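Local coordinates for hydroxyethylphosphonate dioxygenase (Streptomyces albus, PDB 6B9R) that converts 2-hydroxyethylphosphonate to hydroxymethylphosphonate as an iron-dependent dioxygenase of phosphonate biosynthesis, at the interface of chains A and B. Numbering follows the deposited sequence. Chains: chain A/B, Hydroxyethylphosphonate dioxygenase.

The interface of chains A and B. Residues chain A 99, 101-102; chain B 31, 34, 449-450.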
# COMPACT_ATOMS: atom_id res chain seq x y z
N ARG A 99 -2.53 31.57 8.53
CA ARG A 99 -3.89 31.78 8.03
C ARG A 99 -4.82 31.91 9.23
O ARG A 99 -4.80 31.06 10.12
CB ARG A 99 -4.36 30.62 7.15
CG ARG A 99 -3.86 30.63 5.74
CD ARG A 99 -3.48 29.23 5.29
NE ARG A 99 -2.29 28.79 6.00
CZ ARG A 99 -2.16 27.64 6.65
NH1 ARG A 99 -3.17 26.77 6.69
NH2 ARG A 99 -1.02 27.37 7.26
N ILE A 101 -8.81 31.98 10.12
CA ILE A 101 -10.11 31.63 9.56
C ILE A 101 -11.18 31.97 10.58
O ILE A 101 -11.05 31.63 11.76
CB ILE A 101 -10.17 30.15 9.14
CG1 ILE A 101 -9.17 29.89 8.01
CG2 ILE A 101 -11.59 29.78 8.71
CD1 ILE A 101 -9.34 28.54 7.34
N GLU A 102 -12.21 32.67 10.12
CA GLU A 102 -13.32 33.06 10.96
C GLU A 102 -14.43 32.03 10.85
O GLU A 102 -14.65 31.44 9.79
CB GLU A 102 -13.86 34.44 10.55
CG GLU A 102 -12.79 35.50 10.43
CD GLU A 102 -13.35 36.90 10.58
OE1 GLU A 102 -12.58 37.83 10.91
OE2 GLU A 102 -14.57 37.08 10.36
N ASN B 31 -8.42 27.31 2.30
CA ASN B 31 -9.72 27.51 1.66
C ASN B 31 -9.47 28.13 0.29
O ASN B 31 -8.32 28.27 -0.15
CB ASN B 31 -10.66 28.33 2.55
CG ASN B 31 -10.10 29.70 2.91
OD1 ASN B 31 -9.26 30.26 2.22
ND2 ASN B 31 -10.58 30.25 4.03
N ALA B 34 -7.17 31.30 0.15
CA ALA B 34 -5.80 30.96 0.50
C ALA B 34 -5.13 30.15 -0.61
O ALA B 34 -3.96 30.38 -0.92
CB ALA B 34 -5.77 30.18 1.82
N TRP B 449 -13.66 21.72 4.21
CA TRP B 449 -13.55 20.92 5.43
C TRP B 449 -14.31 21.53 6.61
O TRP B 449 -14.50 20.85 7.62
CB TRP B 449 -12.08 20.68 5.81
CG TRP B 449 -11.38 21.80 6.55
CD1 TRP B 449 -11.21 21.91 7.90
CD2 TRP B 449 -10.70 22.93 5.97
NE1 TRP B 449 -10.50 23.06 8.20
CE2 TRP B 449 -10.18 23.70 7.03
CE3 TRP B 449 -10.51 23.38 4.65
CZ2 TRP B 449 -9.47 24.88 6.82
CZ3 TRP B 449 -9.81 24.56 4.45
CH2 TRP B 449 -9.30 25.29 5.52
N TYR B 450 -14.77 22.78 6.49
CA TYR B 450 -15.56 23.41 7.55
C TYR B 450 -16.70 24.21 6.91
O TYR B 450 -16.72 24.40 5.69
CB TYR B 450 -14.69 24.31 8.42
CG TYR B 450 -14.20 25.54 7.69
CD1 TYR B 450 -13.10 25.47 6.83
CD2 TYR B 450 -14.86 26.75 7.82
CE1 TYR B 450 -12.67 26.59 6.15
CE2 TYR B 450 -14.43 27.88 7.14
CZ TYR B 450 -13.33 27.79 6.30
OH TYR B 450 -12.91 28.91 5.63
OXT TYR B 450 -17.62 24.70 7.58
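A:Ile101, on strand 99-103, reaches with its two branches to the C-terminal residues B:Trp449 and B:Tyr450, with the side chain of B:Asn31 alongside, a compact example of how an aliphatic knob is received by aromatic rings between two copies of one protein. With 55 Å² hidden it is the most buried residue of the patch, and it meets both rings tip to tip. CG2 of A:Ile101, set anti to the backbone N, touches the phenol end of B:Tyr450, 3.6 Å from CZ of B:Tyr450. CG1 is anti to the carbonyl carbon instead (chi1 -64°), and the extended chi2 of -168° carries the terminal methyl CD1 of A:Ile101 to the outer rim of the indole, 3.7 Å from B:Trp449 CZ2. The two rings also meet each other within chain B: the edge of the tyrosine stands over one indole face, with CD1 of B:Tyr450 3.4 Å above the plane of B:Trp449.

Beside this apolar contact, B:Asn31 links to B:Tyr450 and to B:Ala34 through hydrogen bonds within chain B. Its amide gives ND2 to the phenol OH of B:Tyr450, with the oxygen nearly in the amide plane and the bond almost straight (173° at H). A phenylalanine in place of B:Tyr450 would probably leave this N-H of B:Asn31 without its mate and the asparagine somewhat freer to turn, besides removing the oxygen packed against CG2. The twofold axis repeats the contact with the chains exchanged, so both C-termini pack against the partner in the deposited dimer and probably contribute to its stability. At the other end of the same amide, OD1 of B:Asn31 accepts the backbone N of B:Ala34, in the first turn of helix 32-39, at 3.1 Å.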